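Local coordinates for trehalose-6-phosphate phosphatase (Neosartorya fumigata, PDB 5DXN), which belongs to the haloacid dehalogenase (HAD) superfamily, binds a magnesium ion, and has a Rossmann-like core with a probable smaller cap domain, at residues R21-D26 with F211-G216; E118-F123 with K160-T165; S107-W112 with K168-E173. All coordinates share one frame; numbering follows the deposited sequence.

Overall arrangement
Contact 1 joins two central parallel strands, 21-26 and 211-216, of the large mixed sheet in the Rossmann-like core. Contacts 2 and 3 lie on the other side of the chain's centre, in the part built from helices and the four-stranded antiparallel sheet, consistent with a HAD cap. Contact 2 is nested along the chain inside the loop closed by contact 3, and both inside that closed by contact 1. The probable cap (about residues 112-185) is inserted between core strands 101-103 and 211-216. Contacts 2 and 3 have centres about 15 Å apart and touch where helix 151-164 gives way to helix 166-169. Between centres, contact 1 is about 37 Å from contact 2 and 28 Å from contact 3.

Contact 1. Residues R21-D26 with F211-G216; sequences RLFMFD and FVLCLG. With MG (magnesium ion), chain B.
Strands 21-26 and 211-216 run parallel, 4.7 Å apart at closest approach and with directions only 6° apart, in register from Leu22 beside Val212 to Phe25 beside Leu215. Five backbone hydrogen bonds join them, from Leu22 N to Phe211 O at one end to Asp26 N to Leu215 O at the other. Phe23, Phe25, Phe211, Leu213 and Leu215 share one face of the sheet. The Phe23 ring meets the Phe211 ring obliquely, with CZ of Phe23 3.5 Å from CE2 of Phe211 and the planes at 48°. Leu213 CD2 sits at the edge of the Phe23 ring, 3.7 Å from its CE1, and also touches the edge of the Phe25 ring. The Phe25 ring runs alongside Leu215. CE1 of Phe25 comes within 3.4 Å of CD1 of Leu215. On the other face the Met24 chain bends at its last torsion (chi3 -74°). This brings its CE to 3.9 Å from CG1 of Val212. Helix 190-199 packs on Met24, and helix 219-229 packs on Cys214. At the C-terminal end of the strand, Asp26 OD2 binds the magnesium ion at 2.0 Å. Three waters, Asp28 O and Asp217 OD1 complete the coordination. Asp26, Asp28 and Thr30 are consistent with the DxDx(T/V) motif of HAD proteins. The apolar strand pair therefore ends in a polar metal site that grips both oxygens of the Asp26 carboxylate: OD2 is held by the magnesium ion and by a hydrogen bond from Thr30, and OD1 by a salt bridge with Lys190 and a hydrogen bond from a metal-bound water.

Contact 2. Residues E118-F123 with K160-T165; sequences EVFQHF and KMLEET
Met161 reaches from helix 151-164 across to Val119 and Phe123 of helix 112-124. The helices run nearly antiparallel, at 155°, with their axes 10.6 Å apart. CB of Met161 points toward the facing helix, and CG is set anti to the backbone N (chi1 -172°), which carries it on to Val119. There CG passes both methyls, 4.1 Å from CG1 of Val119. SD comes next, 3.7 Å from CG1 of Val119 and 3.9 Å from CE2 of Phe123. The sulfur approaches the Phe123 ring obliquely, in a Met-aromatic contact. A bend at chi3 (-70°) takes CE on to CE2 and CZ of Phe123. CE also lies 4.5 Å from ND1 of His122. The Met161 and Val119 side chains run antiparallel alongside each other. One residue on, Leu162 places CD2 3.8 Å from CG1 of Val119, while its CD1 touches the Phe120 ring. Phe120 and Leu162 also rest on Val183 of strand 180-185. Thr165 OG1 donates a 2.8 Å hydrogen bond to Met161 O, within its own segment. The helix-helix contact is thus held by dispersion between methyls, thioether and rings.

Contact 3. Residues S107-W112 with K168-E173; sequences SSDMGW and KRWEVE
Their first torsions turn the two indoles so that the edge of Trp112 faces Trp170: CG of Trp112 sits between its backbone N and carbonyl carbon (chi1 56°), and that of Trp170 lies beside its backbone N (chi1 -63°). The result is an offset edge-to-face pair, with planes at 63°. It joins the segment leading into helix 112-124 to the turn between helix 166-169 and strand 172-177 of the antiparallel sheet. CB of Trp112 makes a CH-pi contact with the Trp170 five-membered ring, 3.3 Å from CG of Trp170. Gly111 packs over the six-membered part of the same indole, its CA 3.5 Å from CH2 of Trp170. Asp109 reaches the indole edge, its carboxylate nearly perpendicular to the ring plane. Its OD2 is 3.6 Å from CZ3 of Trp170. Its OD1 accepts a 3.0 Å hydrogen bond from Gly111 N, forming an Asx turn. That bond helps hold the carboxylate beside Trp170. Glu171, between Trp170 and Val172, is the centre of an inverse gamma turn. Trp112 also packs on Val183 and Pro185. Val172 CG2 makes a CH-pi contact over the five-membered ring of Trp112, 3.5 Å from CG of Trp112.

Contact 1. Residues R21-D26 with F211-G216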
loop_
_atom_site.group_PDB
_atom_site.type_symbol
_atom_site.label_atom_id
_atom_site.label_comp_id
_atom_site.label_asym_id
_atom_site.label_seq_id
_atom_site.Cartn_x
_atom_site.Cartn_y
_atom_site.Cartn_z
ATOM N N ARG A 21 14.666 5.786 -10.491
ATOM C CA ARG A 21 13.329 5.251 -10.718
ATOM C C ARG A 21 12.778 4.601 -9.468
ATOM O O ARG A 21 13.529 4.000 -8.714
ATOM C CB ARG A 21 13.334 4.230 -11.840
ATOM C CG ARG A 21 14.242 4.616 -13.011
ATOM C CD ARG A 21 13.968 3.734 -14.133
ATOM N NE ARG A 21 14.911 3.961 -15.244
ATOM C CZ ARG A 21 16.023 3.263 -15.452
ATOM N NH1 ARG A 21 16.369 2.268 -14.644
ATOM N NH2 ARG A 21 16.780 3.557 -16.506
ATOM N N LEU A 22 11.468 4.738 -9.270
ATOM C CA LEU A 22 10.802 4.156 -8.102
ATOM C C LEU A 22 9.637 3.277 -8.551
ATOM O O LEU A 22 8.773 3.716 -9.316
ATOM C CB LEU A 22 10.327 5.268 -7.174
ATOM C CG LEU A 22 9.423 4.868 -6.015
ATOM C CD1 LEU A 22 10.186 3.921 -5.083
ATOM C CD2 LEU A 22 8.953 6.100 -5.260
ATOM N N PHE A 23 9.622 2.041 -8.074
ATOM C CA PHE A 23 8.540 1.095 -8.368
ATOM C C PHE A 23 7.826 0.715 -7.092
ATOM O O PHE A 23 8.470 0.273 -6.137
ATOM C CB PHE A 23 9.085 -0.177 -9.025
ATOM C CG PHE A 23 9.652 0.044 -10.401
ATOM C CD1 PHE A 23 8.867 -0.170 -11.518
ATOM C CD2 PHE A 23 10.958 0.488 -10.564
ATOM C CE1 PHE A 23 9.378 0.038 -12.795
ATOM C CE2 PHE A 23 11.478 0.716 -11.833
ATOM C CZ PHE A 23 10.691 0.482 -12.950
ATOM N N MET A 24 6.503 0.834 -7.079
ATOM C CA MET A 24 5.733 0.406 -5.909
ATOM C C MET A 24 4.651 -0.555 -6.379
ATOM O O MET A 24 3.708 -0.164 -7.077
ATOM C CB MET A 24 5.153 1.627 -5.178
ATOM C CG MET A 24 6.231 2.548 -4.667
ATOM S SD MET A 24 5.664 4.009 -3.788
ATOM C CE MET A 24 5.052 5.009 -5.128
ATOM N N PHE A 25 4.820 -1.831 -6.047
ATOM C CA PHE A 25 3.952 -2.883 -6.551
ATOM C C PHE A 25 3.134 -3.484 -5.432
ATOM O O PHE A 25 3.715 -4.017 -4.490
ATOM C CB PHE A 25 4.749 -4.040 -7.162
ATOM C CG PHE A 25 5.593 -3.675 -8.346
ATOM C CD1 PHE A 25 5.143 -2.810 -9.307
ATOM C CD2 PHE A 25 6.833 -4.238 -8.500
ATOM C CE1 PHE A 25 5.956 -2.497 -10.418
ATOM C CE2 PHE A 25 7.636 -3.943 -9.598
ATOM C CZ PHE A 25 7.194 -3.085 -10.551
ATOM N N ASP A 26 1.813 -3.438 -5.547
ATOM C CA ASP A 26 0.966 -4.364 -4.793
ATOM C C ASP A 26 1.286 -5.789 -5.255
ATOM O O ASP A 26 1.729 -5.981 -6.392
ATOM C CB ASP A 26 -0.520 -4.039 -5.019
ATOM C CG ASP A 26 -1.444 -5.055 -4.379
ATOM O OD1 ASP A 26 -1.277 -5.315 -3.182
ATOM O OD2 ASP A 26 -2.320 -5.590 -5.088
ATOM N N PHE A 211 11.068 8.778 -12.565
ATOM C CA PHE A 211 10.162 7.732 -13.052
ATOM C C PHE A 211 9.574 7.033 -11.843
ATOM O O PHE A 211 10.320 6.520 -11.021
ATOM C CB PHE A 211 10.892 6.734 -13.937
ATOM C CG PHE A 211 10.042 5.576 -14.449
ATOM C CD1 PHE A 211 9.488 5.625 -15.713
ATOM C CD2 PHE A 211 9.810 4.448 -13.668
ATOM C CE1 PHE A 211 8.735 4.574 -16.210
ATOM C CE2 PHE A 211 9.063 3.380 -14.160
ATOM C CZ PHE A 211 8.505 3.453 -15.440
ATOM N N VAL A 212 8.256 7.025 -11.751
ATOM C CA VAL A 212 7.561 6.312 -10.679
ATOM C C VAL A 212 6.477 5.446 -11.302
ATOM O O VAL A 212 5.665 5.943 -12.074
ATOM C CB VAL A 212 6.917 7.263 -9.680
ATOM C CG1 VAL A 212 6.221 6.440 -8.570
ATOM C CG2 VAL A 212 7.932 8.184 -9.076
ATOM N N LEU A 213 6.501 4.153 -11.020
ATOM C CA LEU A 213 5.456 3.243 -11.486
ATOM C C LEU A 213 4.796 2.623 -10.279
ATOM O O LEU A 213 5.456 1.978 -9.451
ATOM C CB LEU A 213 6.030 2.155 -12.413
ATOM C CG LEU A 213 5.053 1.061 -12.858
ATOM C CD1 LEU A 213 3.818 1.686 -13.624
ATOM C CD2 LEU A 213 5.748 0.014 -13.720
ATOM N N CYS A 214 3.495 2.831 -10.170
ATOM C CA CYS A 214 2.768 2.408 -8.984
ATOM C C CYS A 214 1.579 1.589 -9.467
ATOM O O CYS A 214 0.775 2.088 -10.254
ATOM C CB CYS A 214 2.349 3.633 -8.187
ATOM S SG CYS A 214 1.337 3.216 -6.771
ATOM N N LEU A 215 1.496 0.332 -9.027
ATOM C CA LEU A 215 0.541 -0.640 -9.556
ATOM C C LEU A 215 -0.290 -1.292 -8.462
ATOM O O LEU A 215 0.260 -1.731 -7.460
ATOM C CB LEU A 215 1.278 -1.747 -10.329
ATOM C CG LEU A 215 1.802 -1.418 -11.722
ATOM C CD1 LEU A 215 3.027 -2.228 -12.049
ATOM C CD2 LEU A 215 0.742 -1.784 -12.725
ATOM N N GLY A 216 -1.608 -1.373 -8.652
ATOM C CA GLY A 216 -2.428 -2.132 -7.718
ATOM C C GLY A 216 -3.788 -2.428 -8.319
ATOM O O GLY A 216 -4.143 -1.843 -9.336
HETATM MG MG MG B . -3.985 -6.508 -4.531
HETATM O O HOH W 1 -3.312 -7.234 -2.706
HETATM O O HOH W 2 -4.678 -4.846 -3.587
HETATM O O HOH W 3 -5.830 -7.510 -4.319
#

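Contact 2. Residues E118-F123 with K160-T165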
loop_
_atom_site.group_PDB
_atom_site.type_symbol
_atom_site.label_atom_id
_atom_site.label_comp_id
_atom_site.label_asym_id
_atom_site.label_seq_id
_atom_site.Cartn_x
_atom_site.Cartn_y
_atom_site.Cartn_z
ATOM N N GLU A 118 -11.537 3.894 25.355
ATOM C CA GLU A 118 -12.531 4.691 26.080
ATOM C C GLU A 118 -13.788 4.975 25.248
ATOM O O GLU A 118 -14.919 4.812 25.718
ATOM C CB GLU A 118 -11.883 5.999 26.536
ATOM C CG GLU A 118 -12.803 6.980 27.219
ATOM C CD GLU A 118 -12.071 8.260 27.591
ATOM O OE1 GLU A 118 -10.856 8.361 27.293
ATOM O OE2 GLU A 118 -12.706 9.159 28.178
ATOM N N VAL A 119 -13.594 5.393 24.004
ATOM C CA VAL A 119 -14.719 5.684 23.133
ATOM C C VAL A 119 -15.463 4.385 22.777
ATOM O O VAL A 119 -16.686 4.327 22.801
ATOM C CB VAL A 119 -14.248 6.416 21.862
ATOM C CG1 VAL A 119 -15.386 6.516 20.829
ATOM C CG2 VAL A 119 -13.706 7.816 22.232
ATOM N N PHE A 120 -14.700 3.341 22.470
ATOM C CA PHE A 120 -15.266 2.044 22.132
ATOM C C PHE A 120 -16.051 1.448 23.308
ATOM O O PHE A 120 -17.062 0.792 23.117
ATOM C CB PHE A 120 -14.156 1.075 21.700
ATOM C CG PHE A 120 -13.782 1.151 20.233
ATOM C CD1 PHE A 120 -14.465 1.983 19.348
ATOM C CD2 PHE A 120 -12.745 0.365 19.745
ATOM C CE1 PHE A 120 -14.107 2.034 17.997
ATOM C CE2 PHE A 120 -12.384 0.406 18.391
ATOM C CZ PHE A 120 -13.068 1.247 17.523
ATOM N N GLN A 121 -15.574 1.658 24.530
ATOM C CA GLN A 121 -16.315 1.162 25.687
ATOM C C GLN A 121 -17.635 1.902 25.845
ATOM O O GLN A 121 -18.648 1.304 26.195
ATOM C CB GLN A 121 -15.472 1.282 26.959
ATOM C CG GLN A 121 -14.362 0.234 27.032
ATOM C CD GLN A 121 -14.887 -1.146 27.402
ATOM O OE1 GLN A 121 -16.095 -1.345 27.604
ATOM N NE2 GLN A 121 -13.977 -2.105 27.505
ATOM N N HIS A 122 -17.631 3.199 25.553
ATOM C CA HIS A 122 -18.844 3.996 25.653
ATOM C C HIS A 122 -19.942 3.406 24.774
ATOM O O HIS A 122 -21.071 3.222 25.208
ATOM C CB HIS A 122 -18.573 5.454 25.261
ATOM C CG HIS A 122 -19.797 6.317 25.241
ATOM N ND1 HIS A 122 -20.631 6.410 24.146
ATOM C CD2 HIS A 122 -20.328 7.136 26.180
ATOM C CE1 HIS A 122 -21.621 7.243 24.415
ATOM N NE2 HIS A 122 -21.457 7.699 25.643
ATOM N N PHE A 123 -19.592 3.080 23.536
ATOM C CA PHE A 123 -20.594 2.583 22.611
ATOM C C PHE A 123 -20.916 1.120 22.858
ATOM O O PHE A 123 -22.042 0.683 22.625
ATOM C CB PHE A 123 -20.132 2.845 21.172
ATOM C CG PHE A 123 -20.250 4.294 20.798
ATOM C CD1 PHE A 123 -21.475 4.819 20.442
ATOM C CD2 PHE A 123 -19.159 5.145 20.879
ATOM C CE1 PHE A 123 -21.613 6.170 20.140
ATOM C CE2 PHE A 123 -19.289 6.499 20.576
ATOM C CZ PHE A 123 -20.517 7.009 20.211
ATOM N N LYS A 160 -17.732 9.838 14.501
ATOM C CA LYS A 160 -17.696 11.270 14.775
ATOM C C LYS A 160 -16.939 11.594 16.053
ATOM O O LYS A 160 -16.142 12.522 16.082
ATOM C CB LYS A 160 -19.111 11.838 14.859
ATOM C CG LYS A 160 -19.868 11.786 13.553
ATOM C CD LYS A 160 -21.233 12.418 13.712
ATOM C CE LYS A 160 -22.150 12.094 12.547
ATOM N NZ LYS A 160 -23.511 12.695 12.759
ATOM N N MET A 161 -17.170 10.816 17.104
ATOM C CA MET A 161 -16.494 11.055 18.371
ATOM C C MET A 161 -14.978 10.844 18.250
ATOM O O MET A 161 -14.189 11.618 18.802
ATOM C CB MET A 161 -17.090 10.154 19.465
ATOM C CG MET A 161 -16.573 10.466 20.867
ATOM S SD MET A 161 -17.298 9.412 22.129
ATOM C CE MET A 161 -18.970 10.050 22.146
ATOM N N LEU A 162 -14.567 9.812 17.519
ATOM C CA LEU A 162 -13.145 9.568 17.310
ATOM C C LEU A 162 -12.506 10.753 16.580
ATOM O O LEU A 162 -11.368 11.131 16.852
ATOM C CB LEU A 162 -12.932 8.264 16.531
ATOM C CG LEU A 162 -13.443 6.980 17.206
ATOM C CD1 LEU A 162 -13.558 5.832 16.206
ATOM C CD2 LEU A 162 -12.539 6.571 18.351
ATOM N N GLU A 163 -13.261 11.355 15.672
ATOM C CA GLU A 163 -12.745 12.477 14.888
ATOM C C GLU A 163 -12.569 13.756 15.707
ATOM O O GLU A 163 -11.638 14.528 15.463
ATOM C CB GLU A 163 -13.665 12.757 13.698
ATOM C CG GLU A 163 -12.933 12.821 12.374
ATOM C CD GLU A 163 -12.359 11.478 11.969
ATOM O OE1 GLU A 163 -13.126 10.490 11.951
ATOM O OE2 GLU A 163 -11.144 11.405 11.673
ATOM N N GLU A 164 -13.457 13.995 16.667
ATOM C CA GLU A 164 -13.368 15.222 17.453
ATOM C C GLU A 164 -12.418 15.052 18.643
ATOM O O GLU A 164 -12.153 16.014 19.372
ATOM C CB GLU A 164 -14.769 15.700 17.916
ATOM C CG GLU A 164 -15.813 14.618 18.240
ATOM C CD GLU A 164 -17.253 15.013 17.848
ATOM O OE1 GLU A 164 -18.223 14.438 18.410
ATOM O OE2 GLU A 164 -17.427 15.890 16.970
ATOM N N THR A 165 -11.885 13.844 18.830
ATOM C CA THR A 165 -10.947 13.607 19.930
ATOM C C THR A 165 -9.665 12.901 19.484
ATOM O O THR A 165 -8.649 13.561 19.233
ATOM C CB THR A 165 -11.608 12.795 21.077
ATOM O OG1 THR A 165 -12.051 11.521 20.593
ATOM C CG2 THR A 165 -12.803 13.558 21.639
#

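Contact 3. Residues S107-W112 with K168-E173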
loop_
_atom_site.group_PDB
_atom_site.type_symbol
_atom_site.label_atom_id
_atom_site.label_comp_id
_atom_site.label_asym_id
_atom_site.label_seq_id
_atom_site.Cartn_x
_atom_site.Cartn_y
_atom_site.Cartn_z
ATOM N N SER A 107 8.197 0.959 17.007
ATOM C CA SER A 107 8.817 2.265 16.821
ATOM C C SER A 107 7.805 3.361 17.123
ATOM O O SER A 107 8.171 4.507 17.386
ATOM C CB SER A 107 9.351 2.422 15.393
ATOM O OG SER A 107 8.290 2.431 14.452
ATOM N N SER A 108 6.530 2.993 17.096
ATOM C CA SER A 108 5.454 3.975 17.130
ATOM C C SER A 108 4.869 4.168 18.524
ATOM O O SER A 108 4.698 3.212 19.277
ATOM C CB SER A 108 4.342 3.564 16.160
ATOM O OG SER A 108 3.451 4.637 15.911
ATOM N N ASP A 109 4.557 5.418 18.851
ATOM C CA ASP A 109 3.824 5.730 20.070
ATOM C C ASP A 109 2.385 5.255 19.909
ATOM O O ASP A 109 1.629 5.808 19.103
ATOM C CB ASP A 109 3.870 7.229 20.363
ATOM C CG ASP A 109 3.354 7.576 21.756
ATOM O OD1 ASP A 109 2.833 6.680 22.456
ATOM O OD2 ASP A 109 3.477 8.756 22.148
ATOM N N MET A 110 2.018 4.222 20.664
ATOM C CA MET A 110 0.671 3.656 20.605
ATOM C C MET A 110 -0.223 4.182 21.734
ATOM O O MET A 110 -1.225 3.557 22.091
ATOM C CB MET A 110 0.729 2.127 20.656
ATOM C CG MET A 110 1.640 1.495 19.605
ATOM S SD MET A 110 1.228 1.950 17.897
ATOM C CE MET A 110 0.052 0.678 17.445
ATOM N N GLY A 111 0.143 5.340 22.280
ATOM C CA GLY A 111 -0.618 5.971 23.342
ATOM C C GLY A 111 -2.052 6.312 22.975
ATOM O O GLY A 111 -2.886 6.540 23.857
ATOM N N TRP A 112 -2.344 6.359 21.680
ATOM C CA TRP A 112 -3.704 6.636 21.213
ATOM C C TRP A 112 -4.696 5.533 21.579
ATOM O O TRP A 112 -5.891 5.767 21.620
ATOM C CB TRP A 112 -3.729 6.841 19.693
ATOM C CG TRP A 112 -3.151 5.703 18.897
ATOM C CD1 TRP A 112 -1.868 5.586 18.455
ATOM C CD2 TRP A 112 -3.841 4.535 18.442
ATOM N NE1 TRP A 112 -1.712 4.413 17.762
ATOM C CE2 TRP A 112 -2.913 3.754 17.726
ATOM C CE3 TRP A 112 -5.155 4.077 18.559
ATOM C CZ2 TRP A 112 -3.253 2.533 17.150
ATOM C CZ3 TRP A 112 -5.497 2.876 17.982
ATOM C CH2 TRP A 112 -4.545 2.112 17.281
ATOM N N LYS A 168 -7.702 13.833 16.300
ATOM C CA LYS A 168 -7.295 15.225 16.306
ATOM C C LYS A 168 -5.870 15.395 16.826
ATOM O O LYS A 168 -5.179 16.344 16.450
ATOM C CB LYS A 168 -8.281 16.044 17.145
ATOM C CG LYS A 168 -8.056 17.540 17.139
ATOM C CD LYS A 168 -9.363 18.264 17.441
ATOM C CE LYS A 168 -9.122 19.694 17.897
ATOM N NZ LYS A 168 -8.165 20.404 17.001
ATOM N N ARG A 169 -5.420 14.474 17.674
ATOM C CA ARG A 169 -4.078 14.590 18.244
ATOM C C ARG A 169 -3.192 13.350 18.096
ATOM O O ARG A 169 -2.083 13.318 18.633
ATOM C CB ARG A 169 -4.174 14.966 19.721
ATOM C CG ARG A 169 -4.990 14.018 20.568
ATOM C CD ARG A 169 -5.561 14.785 21.743
ATOM N NE ARG A 169 -5.824 13.952 22.910
ATOM C CZ ARG A 169 -7.028 13.791 23.452
ATOM N NH1 ARG A 169 -8.086 14.397 22.919
ATOM N NH2 ARG A 169 -7.175 13.030 24.532
ATOM N N TRP A 170 -3.671 12.338 17.381
ATOM C CA TRP A 170 -2.836 11.177 17.059
ATOM C C TRP A 170 -2.846 10.878 15.567
ATOM O O TRP A 170 -3.891 10.953 14.921
ATOM C CB TRP A 170 -3.298 9.940 17.828
ATOM C CG TRP A 170 -3.165 10.077 19.303
ATOM C CD1 TRP A 170 -4.107 10.551 20.169
ATOM C CD2 TRP A 170 -2.024 9.734 20.098
ATOM N NE1 TRP A 170 -3.623 10.525 21.453
ATOM C CE2 TRP A 170 -2.348 10.022 21.439
ATOM C CE3 TRP A 170 -0.765 9.203 19.806
ATOM C CZ2 TRP A 170 -1.454 9.807 22.489
ATOM C CZ3 TRP A 170 0.124 8.990 20.846
ATOM C CH2 TRP A 170 -0.226 9.290 22.173
ATOM N N GLU A 171 -1.686 10.529 15.018
ATOM C CA GLU A 171 -1.629 10.159 13.609
ATOM C C GLU A 171 -2.206 8.766 13.424
ATOM O O GLU A 171 -1.489 7.754 13.361
ATOM C CB GLU A 171 -0.206 10.246 13.067
ATOM C CG GLU A 171 0.282 11.685 12.867
ATOM C CD GLU A 171 -0.435 12.441 11.737
ATOM O OE1 GLU A 171 -1.422 11.920 11.164
ATOM O OE2 GLU A 171 0.002 13.572 11.412
ATOM N N VAL A 172 -3.529 8.747 13.348
ATOM C CA VAL A 172 -4.318 7.535 13.315
ATOM C C VAL A 172 -5.502 7.773 12.377
ATOM O O VAL A 172 -5.895 8.916 12.167
ATOM C CB VAL A 172 -4.800 7.158 14.735
ATOM C CG1 VAL A 172 -5.735 6.017 14.680
ATOM C CG2 VAL A 172 -3.625 6.818 15.629
ATOM N N GLU A 173 -6.050 6.718 11.782
ATOM C CA GLU A 173 -7.182 6.883 10.881
ATOM C C GLU A 173 -8.262 5.858 11.180
ATOM O O GLU A 173 -7.999 4.792 11.739
ATOM C CB GLU A 173 -6.731 6.802 9.414
ATOM C CG GLU A 173 -5.837 7.974 8.989
ATOM C CD GLU A 173 -6.145 8.515 7.595
ATOM O OE1 GLU A 173 -5.716 7.894 6.596
ATOM O OE2 GLU A 173 -6.802 9.575 7.500
#